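PDB 5IE2: oxalate--CoA ligase from Arabidopsis thaliana, which belongs to the AMP-binding enzymes of the ANL superfamily, with a large N-terminal and a smaller C-terminal domain, and holds ATP in its pocket. Local coordinates for residues Leu23-Ser26 with Gly27-Leu31; Ala51-Lys54 with Pro55-Val59; Ala84-Asn87 with Ala88-Ala92; Phe95-Tyr98 with Leu99-Asp103; Leu133-Ala136 with Gly137-Leu140. One frame throughout, in Å; residues are numbered along the deposited sequence. Where two conformers were deposited one is given.

How the interactions relate
All five contacts are local turns, hairpins or helix ends within the N-terminal AMP-binding part. Interactions 2, 3 and 4 form a cluster: strands 58-61 and 82-85 are neighbours in one sheet, joined by Val59 O to Ala84 N at 2.9 Å, and Val58 packs against the end of helix 92-101. Interactions 3 and 4 mesh through aromatic rings, with Tyr90 CZ 3.5 Å from Tyr98 CE2; the Tyr98 side chain is about 9 Å from the bound ATP and that of Tyr90 about 11 Å. Interactions 1 and 5 meet where Phe29 CZ lies 3.6 Å from Leu133 O. Between interactions 1 and 4 the nearest atoms are about 21 Å apart.

Interaction 1 of 5, residues Leu23-Ser26 with Gly27-Leu31; sequences LSVS and GKFNL
Val25 and Phe29 pair across a beta hairpin of strands 21-25 and 29-32, their side chains side by side on one side of it; the segments 23-25 and 29-31 run antiparallel, 177° between their directions. Backbone bonds come first. Leu23 and Leu31 form a hydrogen-bonded pair, with Leu31 N 2.7 Å from Leu23 O. Val25 N donates to Phe29 O over 3.0 Å. In return, Val25 O takes two amides, Lys28 N at 2.9 Å and Phe29 N at 3.1 Å. Two residues thus sit opposite one, a classic beta bulge, reached through Gly27 with its positive phi of 83°.

Among the polar side chains, Ser24 and Asn30 share one face of the hairpin. Ser24 OG, turned beside its own backbone N (chi1 -65°), donates to Asn30 OD1 at 2.7 Å, although it lies above the carbonyl plane of that amide. The same hydroxyl is met by Arg21; in the loop Ser26 OG bonds to Asp248.

Apolar contacts occupy the other face, with Leu23, Val25, Phe29 and Leu31. Val25 CG2 comes to the rim of the Phe29 ring, near its plane, 3.9 Å from Phe29 CD2. Lys28 CG lies over the centre of one ring face, and Val67 of helix 67-78 touches Leu23, Val25 and Phe29.

The hairpin is therefore amphipathic: its hydrocarbon side packs on a helix, while the two amides that share Val25 O hold the bulge in shape.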
loop_
_atom_site.group_PDB
_atom_site.type_symbol
_atom_site.label_atom_id
_atom_site.label_comp_id
_atom_site.label_asym_id
_atom_site.label_seq_id
_atom_site.Cartn_x
_atom_site.Cartn_y
_atom_site.Cartn_z
ATOM N N LEU A 23 -5.614 19.169 -0.229
ATOM C CA LEU A 23 -6.538 18.040 -0.387
ATOM C C LEU A 23 -7.780 18.487 -1.155
ATOM O O LEU A 23 -8.476 19.427 -0.734
ATOM C CB LEU A 23 -6.949 17.492 1.000
ATOM C CG LEU A 23 -7.831 16.224 0.981
ATOM C CD1 LEU A 23 -7.027 15.087 0.449
ATOM C CD2 LEU A 23 -8.232 15.873 2.455
ATOM N N SER A 24 -8.044 17.823 -2.280
ATOM C CA SER A 24 -9.238 18.083 -3.085
ATOM C C SER A 24 -10.047 16.828 -3.164
ATOM O O SER A 24 -9.514 15.716 -3.014
ATOM C CB SER A 24 -8.878 18.531 -4.515
ATOM O OG SER A 24 -8.211 19.762 -4.495
ATOM N N VAL A 25 -11.362 17.012 -3.303
ATOM C CA VAL A 25 -12.262 15.934 -3.695
ATOM C C VAL A 25 -12.769 16.368 -5.049
ATOM O O VAL A 25 -13.295 17.486 -5.167
ATOM C CB VAL A 25 -13.415 15.755 -2.697
ATOM C CG1 VAL A 25 -14.463 14.770 -3.267
ATOM C CG2 VAL A 25 -12.872 15.321 -1.329
ATOM N N SER A 26 -12.491 15.567 -6.079
ATOM C CA SER A 26 -12.770 15.961 -7.464
ATOM C C SER A 26 -14.203 16.532 -7.599
ATOM O O SER A 26 -15.192 15.885 -7.234
ATOM C CB SER A 26 -12.614 14.771 -8.420
ATOM O OG SER A 26 -12.878 15.179 -9.777
ATOM N N GLY A 27 -14.267 17.745 -8.107
ATOM C CA GLY A 27 -15.530 18.431 -8.416
ATOM C C GLY A 27 -16.164 19.101 -7.218
ATOM O O GLY A 27 -17.223 19.727 -7.349
ATOM N N LYS A 28 -15.554 19.008 -6.037
ATOM C CA LYS A 28 -16.267 19.428 -4.833
ATOM C C LYS A 28 -15.438 20.263 -3.860
ATOM O O LYS A 28 -15.779 21.408 -3.591
ATOM C CB LYS A 28 -16.814 18.211 -4.097
ATOM C CG LYS A 28 -17.754 18.588 -2.929
ATOM C CD LYS A 28 -18.548 17.352 -2.462
ATOM C CE LYS A 28 -19.331 17.575 -1.153
ATOM N NZ LYS A 28 -20.406 18.607 -1.215
ATOM N N PHE A 29 -14.416 19.664 -3.248
ATOM C CA PHE A 29 -13.658 20.363 -2.185
ATOM C C PHE A 29 -12.255 20.725 -2.623
ATOM O O PHE A 29 -11.671 19.978 -3.394
ATOM C CB PHE A 29 -13.524 19.472 -0.920
ATOM C CG PHE A 29 -14.811 19.285 -0.141
ATOM C CD1 PHE A 29 -15.518 20.380 0.325
ATOM C CD2 PHE A 29 -15.279 18.034 0.134
ATOM C CE1 PHE A 29 -16.706 20.212 1.072
ATOM C CE2 PHE A 29 -16.467 17.853 0.900
ATOM C CZ PHE A 29 -17.159 18.957 1.358
ATOM N N ASN A 30 -11.689 21.824 -2.105
ATOM C CA ASN A 30 -10.273 22.138 -2.369
ATOM C C ASN A 30 -9.745 22.790 -1.100
ATOM O O ASN A 30 -9.974 23.974 -0.875
ATOM C CB ASN A 30 -10.054 23.099 -3.568
ATOM C CG ASN A 30 -10.397 22.459 -4.895
ATOM O OD1 ASN A 30 -9.543 21.837 -5.522
ATOM N ND2 ASN A 30 -11.657 22.581 -5.319
ATOM N N LEU A 31 -9.085 22.020 -0.249
ATOM C CA LEU A 31 -8.614 22.543 1.038
ATOM C C LEU A 31 -7.158 22.944 0.920
ATOM O O LEU A 31 -6.377 22.196 0.360
ATOM C CB LEU A 31 -8.746 21.485 2.137
ATOM C CG LEU A 31 -10.158 21.216 2.714
ATOM C CD1 LEU A 31 -11.153 20.844 1.666
ATOM C CD2 LEU A 31 -10.037 20.063 3.724
#

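Interaction 2 of 5, residues Ala51-Lys54 with Pro55-Val59; sequences AGIK and PGDVV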
loop_
_atom_site.group_PDB
_atom_site.type_symbol
_atom_site.label_atom_id
_atom_site.label_comp_id
_atom_site.label_asym_id
_atom_site.label_seq_id
_atom_site.Cartn_x
_atom_site.Cartn_y
_atom_site.Cartn_z
ATOM N N ALA A 51 -15.464 13.471 23.207
ATOM C CA ALA A 51 -15.553 12.027 22.963
ATOM C C ALA A 51 -14.684 11.262 23.948
ATOM O O ALA A 51 -14.611 10.035 23.911
ATOM C CB ALA A 51 -15.171 11.684 21.487
ATOM N N GLY A 52 -14.006 11.989 24.829
ATOM C CA GLY A 52 -13.226 11.368 25.886
ATOM C C GLY A 52 -11.998 10.577 25.446
ATOM O O GLY A 52 -11.563 9.669 26.127
ATOM N N ILE A 53 -11.434 10.913 24.297
ATOM C CA ILE A 53 -10.269 10.189 23.797
ATOM C C ILE A 53 -8.993 10.603 24.578
ATOM O O ILE A 53 -8.638 11.773 24.668
ATOM C CB ILE A 53 -10.093 10.440 22.281
ATOM C CG1 ILE A 53 -11.314 9.896 21.525
ATOM C CG2 ILE A 53 -8.812 9.808 21.742
ATOM C CD1 ILE A 53 -11.679 8.438 21.872
ATOM N N LYS A 54 -8.340 9.601 25.143
ATOM C CA LYS A 54 -7.150 9.751 25.979
ATOM C C LYS A 54 -5.922 9.230 25.247
ATOM O O LYS A 54 -6.053 8.379 24.356
ATOM C CB LYS A 54 -7.333 8.946 27.289
ATOM C CG LYS A 54 -8.539 9.288 28.141
ATOM C CD LYS A 54 -8.406 10.666 28.758
ATOM C CE LYS A 54 -9.531 10.977 29.810
ATOM N NZ LYS A 54 -10.924 11.214 29.242
ATOM N N PRO A 55 -4.720 9.698 25.615
ATOM C CA PRO A 55 -3.522 9.200 24.922
ATOM C C PRO A 55 -3.430 7.669 24.973
ATOM O O PRO A 55 -3.734 7.073 26.003
ATOM C CB PRO A 55 -2.352 9.860 25.695
ATOM C CG PRO A 55 -2.969 11.171 26.245
ATOM C CD PRO A 55 -4.416 10.747 26.604
ATOM N N GLY A 56 -3.118 7.037 23.839
ATOM C CA GLY A 56 -3.031 5.590 23.777
ATOM C C GLY A 56 -4.367 4.930 23.411
ATOM O O GLY A 56 -4.382 3.739 23.098
ATOM N N ASP A 57 -5.467 5.671 23.452
ATOM C CA ASP A 57 -6.753 5.052 23.033
ATOM C C ASP A 57 -6.694 4.652 21.548
ATOM O O ASP A 57 -6.015 5.338 20.741
ATOM C CB ASP A 57 -7.962 5.994 23.221
ATOM C CG ASP A 57 -8.423 6.113 24.694
ATOM O OD1 ASP A 57 -7.961 5.316 25.551
ATOM O OD2 ASP A 57 -9.244 7.037 24.964
ATOM N N VAL A 58 -7.437 3.597 21.172
ATOM C CA VAL A 58 -7.530 3.196 19.739
ATOM C C VAL A 58 -8.884 3.619 19.188
ATOM O O VAL A 58 -9.913 3.370 19.827
ATOM C CB VAL A 58 -7.343 1.675 19.551
ATOM C CG1 VAL A 58 -7.541 1.282 18.068
ATOM C CG2 VAL A 58 -5.901 1.278 20.043
ATOM N N VAL A 59 -8.887 4.305 18.044
ATOM C CA VAL A 59 -10.137 4.734 17.415
ATOM C C VAL A 59 -10.220 4.051 16.042
ATOM O O VAL A 59 -9.327 4.203 15.233
ATOM C CB VAL A 59 -10.193 6.255 17.245
ATOM C CG1 VAL A 59 -11.462 6.692 16.450
ATOM C CG2 VAL A 59 -10.122 6.992 18.594
#
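The carboxylate of Asp57 is the flat group that meets Lys54, and it does so with one face. Over that face stand both Lys54 N and Lys54 O: the amide comes to Asp57 OD2 at 2.7 Å from well above the carboxylate plane (59° out of it), and the carbonyl oxygen hangs above Asp57 CG at 3.3 Å. Ile53 CA lies nearer the plane, 3.5 Å from Asp57 OD2. The bond to Lys54 N is nearly straight, with 172° at the hydrogen.

Asp57 CG is anti to the carbonyl carbon (chi1 -77°), which folds the side chain back alongside that of Lys54. In the other direction Asp57 N donates to Lys54 O over 2.9 Å, closing a type II beta turn with Pro55 and Gly56 at its corners. Gly56, with positive phi, suits the third position of such a turn. The two residues thus exchange bonds in both directions within the connection that leads from helix 33-50 into strand 58-61 of a mainly parallel sheet.

Beneath the turn the contact becomes apolar: Ile53 CD1 meets Val59 CG2 at 3.9 Å, the two side chains slanting across each other. Ile53 also touches Ala81, and Val59 packs on Leu106 and Leu108 of strand 104-110. The Lys54 ammonium forms no salt bridge with Asp57, its NZ staying 6.2 Å from Asp57 OD2.

Interaction 3 of 5, residues Ala84-Asn87 with Ala88-Ala92; sequences APLN and AAYTA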
loop_
_atom_site.group_PDB
_atom_site.type_symbol
_atom_site.label_atom_id
_atom_site.label_comp_id
_atom_site.label_asym_id
_atom_site.label_seq_id
_atom_site.Cartn_x
_atom_site.Cartn_y
_atom_site.Cartn_z
ATOM N N ALA A 84 -7.173 3.084 13.666
ATOM C CA ALA A 84 -7.291 1.725 13.156
ATOM C C ALA A 84 -8.275 1.769 11.963
ATOM O O ALA A 84 -9.478 1.521 12.141
ATOM C CB ALA A 84 -7.792 0.782 14.264
ATOM N N PRO A 85 -7.767 2.100 10.782
ATOM C CA PRO A 85 -8.616 2.128 9.563
ATOM C C PRO A 85 -9.015 0.694 9.199
ATOM O O PRO A 85 -8.198 -0.230 9.277
ATOM C CB PRO A 85 -7.713 2.757 8.511
ATOM C CG PRO A 85 -6.323 2.766 9.086
ATOM C CD PRO A 85 -6.380 2.548 10.534
ATOM N N LEU A 86 -10.278 0.499 8.830
ATOM C CA LEU A 86 -10.801 -0.827 8.525
ATOM C C LEU A 86 -11.516 -0.790 7.168
ATOM O O LEU A 86 -12.153 0.220 6.825
ATOM C CB LEU A 86 -11.774 -1.295 9.617
ATOM C CG LEU A 86 -11.137 -1.496 11.010
ATOM C CD1 LEU A 86 -12.225 -1.874 12.008
ATOM C CD2 LEU A 86 -10.049 -2.579 10.973
ATOM N N ASN A 87 -11.366 -1.859 6.402
ATOM C CA ASN A 87 -12.032 -2.059 5.112
ATOM C C ASN A 87 -13.536 -1.904 5.256
ATOM O O ASN A 87 -14.131 -2.672 5.982
ATOM C CB ASN A 87 -11.689 -3.484 4.610
ATOM C CG ASN A 87 -12.194 -3.764 3.179
ATOM O OD1 ASN A 87 -13.042 -3.054 2.655
ATOM N ND2 ASN A 87 -11.656 -4.813 2.557
ATOM N N ALA A 88 -14.162 -0.973 4.543
ATOM C CA ALA A 88 -15.591 -0.745 4.699
ATOM C C ALA A 88 -16.414 -1.957 4.267
ATOM O O ALA A 88 -17.598 -2.047 4.622
ATOM C CB ALA A 88 -16.039 0.503 3.890
ATOM N N ALA A 89 -15.786 -2.877 3.522
ATOM C CA ALA A 89 -16.526 -4.014 2.940
ATOM C C ALA A 89 -16.588 -5.231 3.858
ATOM O O ALA A 89 -17.142 -6.278 3.493
ATOM C CB ALA A 89 -15.906 -4.406 1.602
ATOM N N TYR A 90 -16.021 -5.133 5.055
ATOM C CA TYR A 90 -16.073 -6.235 6.008
ATOM C C TYR A 90 -17.520 -6.614 6.386
ATOM O O TYR A 90 -18.408 -5.745 6.440
ATOM C CB TYR A 90 -15.309 -5.870 7.297
ATOM C CG TYR A 90 -13.789 -5.971 7.224
ATOM C CD1 TYR A 90 -13.152 -6.901 6.416
ATOM C CD2 TYR A 90 -12.982 -5.116 7.990
ATOM C CE1 TYR A 90 -11.750 -7.005 6.380
ATOM C CE2 TYR A 90 -11.614 -5.198 7.933
ATOM C CZ TYR A 90 -10.991 -6.154 7.145
ATOM O OH TYR A 90 -9.601 -6.226 7.102
ATOM N N THR A 91 -17.717 -7.896 6.687
ATOM C CA THR A 91 -18.984 -8.348 7.257
ATOM C C THR A 91 -19.077 -7.923 8.712
ATOM O O THR A 91 -18.065 -7.552 9.317
ATOM C CB THR A 91 -19.115 -9.844 7.192
ATOM O OG1 THR A 91 -18.137 -10.428 8.077
ATOM C CG2 THR A 91 -18.936 -10.339 5.756
ATOM N N ALA A 92 -20.272 -8.002 9.298
ATOM C CA ALA A 92 -20.420 -7.646 10.703
ATOM C C ALA A 92 -19.502 -8.537 11.569
ATOM O O ALA A 92 -18.948 -8.076 12.573
ATOM C CB ALA A 92 -21.882 -7.776 11.156
HETATM O O HOH W 1 -8.936 -3.466 6.842
#
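Asn87 and Tyr90 make the tight part of this contact. Asn87 CB stands over the centre of the Tyr90 ring, 3.7 Å from the centroid and 10° off the ring normal, a CH-pi contact. Two bonds fix this placement. Asn87 O accepts from Tyr90 N at 3.2 Å, closing a type I beta turn. Asn87 OD1 accepts from Ala89 N at 2.9 Å, so an Asx turn is superposed on the first. With chi1 at -173°, CG points away from Asn87 N, which brings OD1 over the start of the turn. In both bonds the donor stands above the carbonyl plane.

The opposite face of Tyr90 is taken by the stacked ring of Tyr98, and Phe95 meets it edge-to-face, so the tyrosine is held between the turn and helix 92-101. That helix begins right after Thr91, its N-cap. The turn thus carries the chain from strand 82-85 into the helix.

Packing is slacker at the ring's edge, where Leu86 CB stays 4.3 Å from Tyr90 CE2. Beside the hydroxyl a water bridges: it accepts from Asn87 N at 2.9 Å and also hydrogen-bonds to Tyr90 OH. Ala89, on the outer corner of the turn, is exposed.

Chemically, Asn87 serves the turn with both its oxygens, and its backbone N reaches the tyrosine's phenol through water; the ring is met at its face by CB and its hydroxyl is linked back to the turn by that water.

Interaction 4 of 5, residues Phe95-Tyr98 with Leu99-Asp103; sequences FEFY and LSDSD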
loop_
_atom_site.group_PDB
_atom_site.type_symbol
_atom_site.label_atom_id
_atom_site.label_comp_id
_atom_site.label_asym_id
_atom_site.label_seq_id
_atom_site.Cartn_x
_atom_site.Cartn_y
_atom_site.Cartn_z
ATOM N N PHE A 95 -15.925 -7.251 11.218
ATOM C CA PHE A 95 -15.806 -6.022 12.011
ATOM C C PHE A 95 -15.746 -6.305 13.501
ATOM O O PHE A 95 -14.969 -5.669 14.218
ATOM C CB PHE A 95 -16.953 -5.066 11.742
ATOM C CG PHE A 95 -16.739 -4.155 10.554
ATOM C CD1 PHE A 95 -15.684 -3.244 10.523
ATOM C CD2 PHE A 95 -17.647 -4.179 9.474
ATOM C CE1 PHE A 95 -15.516 -2.357 9.425
ATOM C CE2 PHE A 95 -17.493 -3.297 8.401
ATOM C CZ PHE A 95 -16.412 -2.404 8.363
ATOM N N GLU A 96 -16.543 -7.241 13.982
ATOM C CA GLU A 96 -16.525 -7.548 15.403
ATOM C C GLU A 96 -15.153 -8.071 15.788
ATOM O O GLU A 96 -14.569 -7.647 16.823
ATOM C CB GLU A 96 -17.619 -8.560 15.779
ATOM C CG GLU A 96 -17.467 -9.030 17.210
ATOM C CD GLU A 96 -18.565 -9.983 17.694
ATOM O OE1 GLU A 96 -19.622 -10.091 17.024
ATOM O OE2 GLU A 96 -18.352 -10.612 18.753
ATOM N N PHE A 97 -14.601 -8.937 14.942
ATOM C CA PHE A 97 -13.255 -9.434 15.213
ATOM C C PHE A 97 -12.191 -8.315 15.243
ATOM O O PHE A 97 -11.366 -8.284 16.155
ATOM C CB PHE A 97 -12.818 -10.486 14.185
ATOM C CG PHE A 97 -11.396 -10.957 14.399
ATOM C CD1 PHE A 97 -11.129 -11.963 15.317
ATOM C CD2 PHE A 97 -10.337 -10.356 13.733
ATOM C CE1 PHE A 97 -9.820 -12.396 15.542
ATOM C CE2 PHE A 97 -9.013 -10.760 13.971
ATOM C CZ PHE A 97 -8.764 -11.793 14.875
ATOM N N TYR A 98 -12.175 -7.439 14.232
ATOM C CA TYR A 98 -11.111 -6.450 14.150
ATOM C C TYR A 98 -11.285 -5.340 15.187
ATOM O O TYR A 98 -10.304 -4.784 15.672
ATOM C CB TYR A 98 -11.048 -5.858 12.717
ATOM C CG TYR A 98 -10.456 -6.876 11.751
ATOM C CD1 TYR A 98 -9.156 -7.330 11.930
ATOM C CD2 TYR A 98 -11.206 -7.405 10.690
ATOM C CE1 TYR A 98 -8.605 -8.289 11.099
ATOM C CE2 TYR A 98 -10.661 -8.373 9.839
ATOM C CZ TYR A 98 -9.345 -8.800 10.047
ATOM O OH TYR A 98 -8.749 -9.761 9.237
ATOM N N LEU A 99 -12.522 -4.985 15.488
ATOM C CA LEU A 99 -12.781 -4.005 16.535
ATOM C C LEU A 99 -12.313 -4.539 17.882
ATOM O O LEU A 99 -11.681 -3.804 18.635
ATOM C CB LEU A 99 -14.257 -3.627 16.598
ATOM C CG LEU A 99 -14.792 -2.749 15.468
ATOM C CD1 LEU A 99 -16.308 -2.715 15.576
ATOM C CD2 LEU A 99 -14.250 -1.285 15.588
ATOM N N SER A 100 -12.618 -5.806 18.186
ATOM C CA SER A 100 -12.188 -6.399 19.447
ATOM C C SER A 100 -10.660 -6.530 19.517
ATOM O O SER A 100 -10.029 -6.138 20.505
ATOM C CB SER A 100 -12.838 -7.776 19.629
ATOM O OG SER A 100 -12.331 -8.398 20.783
ATOM N N ASP A 101 -10.071 -7.070 18.462
ATOM C CA ASP A 101 -8.636 -7.323 18.428
ATOM C C ASP A 101 -7.756 -6.072 18.518
ATOM O O ASP A 101 -6.658 -6.133 19.069
ATOM C CB ASP A 101 -8.293 -8.068 17.139
ATOM C CG ASP A 101 -6.866 -8.557 17.115
ATOM O OD1 ASP A 101 -6.536 -9.491 17.873
ATOM O OD2 ASP A 101 -6.065 -7.994 16.342
ATOM N N SER A 102 -8.232 -4.950 17.975
ATOM C CA SER A 102 -7.514 -3.684 17.996
ATOM C C SER A 102 -7.731 -2.924 19.327
ATOM O O SER A 102 -7.100 -1.887 19.557
ATOM C CB SER A 102 -7.997 -2.813 16.823
ATOM O OG SER A 102 -9.388 -2.516 16.997
ATOM N N ASP A 103 -8.634 -3.432 20.178
ATOM C CA ASP A 103 -9.083 -2.722 21.394
ATOM C C ASP A 103 -9.694 -1.335 21.129
ATOM O O ASP A 103 -9.558 -0.392 21.943
ATOM C CB ASP A 103 -7.937 -2.600 22.392
ATOM C CG ASP A 103 -7.542 -3.947 22.957
ATOM O OD1 ASP A 103 -8.448 -4.612 23.514
ATOM O OD2 ASP A 103 -6.350 -4.343 22.836
#
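Leu99 lies against the carbonyl of Phe95, one turn earlier, in the last turns of helix 92-101, which closes in a Schellman motif at Asp103. From CB outward, Leu99 stays by that carbonyl: Leu99 CB is 3.2 Å from Phe95 O, and CG, anti to its own carbonyl carbon (chi1 -73°), keeps that distance. CD1 then drifts only slightly away, to 3.5 Å from the same Phe95 oxygen. The side chain therefore runs along the helix wall. That carbonyl is used as well, since Leu99 N donates to Phe95 O over 2.8 Å.

The regular i to i+4 pattern of backbone bonds goes on through Ser100 N to Glu96 O and Asp101 N to Phe97 O. Ser102 N continues it to Tyr98 O at 3.1 Å, now from above the carbonyl plane, while Ser102 OG lies 2.8 Å from Tyr98 O and is hydrogen-bonded with Ser104 OG. Asp103, with positive phi, turns the chain out of the helix, and Asp103 N bonds back to Ser100 O within the last turn; its carboxylate forms a salt bridge with Lys375.

Aromatic rings crowd the other flanks. Tyr98 meets His169 edge-to-face, and its side chain is about 9 Å from the bound ATP; on helix 115-123, Phe95 packs against Pro116, Ala117 and Ala120, and Glu96 pairs with Lys123. Further along, Phe97 CE2 ends 4.2 Å from Asp101 CB.

Interaction 5 of 5, residues Leu133-Ala136 with Gly137-Leu140; sequences LLDA and GSDL
Asp135 turns its carboxylate across the mouth of a tight bend, toward Gly137 and Ser138. Its CG sits between the backbone N and the carbonyl carbon (chi1 61°), a rotation that brings both oxygens over the turn. OD2 of Asp135 receives Gly137 N at 2.7 Å, on the anti side and 32° out of the carboxylate plane, which makes an Asx turn. OD1 leans toward the Ser138 hydroxyl; at 3.4 Å from Ser138 OG to Asp135 OD1 the bond is weak. Beneath the carboxylate, Ser138 N donates to Asp135 O over 3.2 Å and closes a type I beta turn.

Farther from the bend the partners are apolar. Leu133 points its CD1 across to the other arm, 4.3 Å from Leu140 CA, and both leucines lean on Ile71 of helix 67-78. Between the arms a water accepts from Leu134 N and donates to Asp139 O, with 2.7 Å from the water to Asp139 O. The bend links the antiparallel strands 127-132 and 141-142 at the sheet's edge.

The chemistry thus divides along the loop: an acid bonded to a backbone amide and, weakly, to a hydroxyl shapes the exposed tip, where its negative charge is probably eased by those donors, and leucines meet at the base, toward helix 67-78.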
loop_
_atom_site.group_PDB
_atom_site.type_symbol
_atom_site.label_atom_id
_atom_site.label_comp_id
_atom_site.label_asym_id
_atom_site.label_seq_id
_atom_site.Cartn_x
_atom_site.Cartn_y
_atom_site.Cartn_z
ATOM N N LEU A 133 -18.016 16.886 6.654
ATOM C CA LEU A 133 -17.522 18.217 6.263
ATOM C C LEU A 133 -18.547 18.906 5.403
ATOM O O LEU A 133 -18.952 18.374 4.370
ATOM C CB LEU A 133 -16.204 18.133 5.493
ATOM C CG LEU A 133 -15.500 19.490 5.231
ATOM C CD1 LEU A 133 -14.998 20.126 6.524
ATOM C CD2 LEU A 133 -14.289 19.297 4.262
ATOM N N LEU A 134 -18.956 20.107 5.797
ATOM C CA LEU A 134 -20.050 20.766 5.093
ATOM C C LEU A 134 -19.600 21.768 4.025
ATOM O O LEU A 134 -19.859 21.583 2.820
ATOM C CB LEU A 134 -20.960 21.446 6.117
ATOM C CG LEU A 134 -21.744 20.417 6.933
ATOM C CD1 LEU A 134 -22.564 21.111 7.987
ATOM C CD2 LEU A 134 -22.635 19.594 6.015
ATOM N N ASP A 135 -19.029 22.869 4.466
ATOM C CA ASP A 135 -18.638 23.947 3.569
ATOM C C ASP A 135 -17.416 24.594 4.198
ATOM O O ASP A 135 -17.044 24.264 5.326
ATOM C CB ASP A 135 -19.753 24.971 3.398
ATOM C CG ASP A 135 -20.146 25.632 4.715
ATOM O OD1 ASP A 135 -21.079 25.131 5.360
ATOM O OD2 ASP A 135 -19.533 26.640 5.139
ATOM N N ALA A 136 -16.813 25.526 3.486
ATOM C CA ALA A 136 -15.546 26.108 3.945
ATOM C C ALA A 136 -15.691 27.094 5.094
ATOM O O ALA A 136 -14.694 27.657 5.578
ATOM C CB ALA A 136 -14.853 26.785 2.756
ATOM N N GLY A 137 -16.926 27.358 5.529
ATOM C CA GLY A 137 -17.113 28.283 6.615
ATOM C C GLY A 137 -17.302 27.547 7.926
ATOM O O GLY A 137 -17.390 28.174 8.974
ATOM N N SER A 138 -17.344 26.213 7.890
ATOM C CA SER A 138 -17.717 25.457 9.089
ATOM C C SER A 138 -16.685 24.408 9.470
ATOM O O SER A 138 -16.054 23.845 8.596
ATOM C CB SER A 138 -19.065 24.730 8.866
ATOM O OG SER A 138 -20.073 25.678 8.583
ATOM N N ASP A 139 -16.563 24.120 10.759
ATOM C CA ASP A 139 -15.702 23.019 11.212
ATOM C C ASP A 139 -16.307 21.691 10.774
ATOM O O ASP A 139 -17.485 21.602 10.453
ATOM C CB ASP A 139 -15.545 22.990 12.710
ATOM C CG ASP A 139 -14.890 24.236 13.260
ATOM O OD1 ASP A 139 -14.359 25.042 12.440
ATOM O OD2 ASP A 139 -14.865 24.362 14.520
ATOM N N LEU A 140 -15.517 20.636 10.852
ATOM C CA LEU A 140 -16.062 19.309 10.608
ATOM C C LEU A 140 -17.121 19.001 11.684
ATOM O O LEU A 140 -16.910 19.268 12.886
ATOM C CB LEU A 140 -14.924 18.277 10.613
ATOM C CG LEU A 140 -15.323 16.843 10.309
ATOM C CD1 LEU A 140 -14.293 16.158 9.435
ATOM C CD2 LEU A 140 -15.475 16.146 11.668
HETATM O O HOH W 2 -17.954 21.667 7.832
#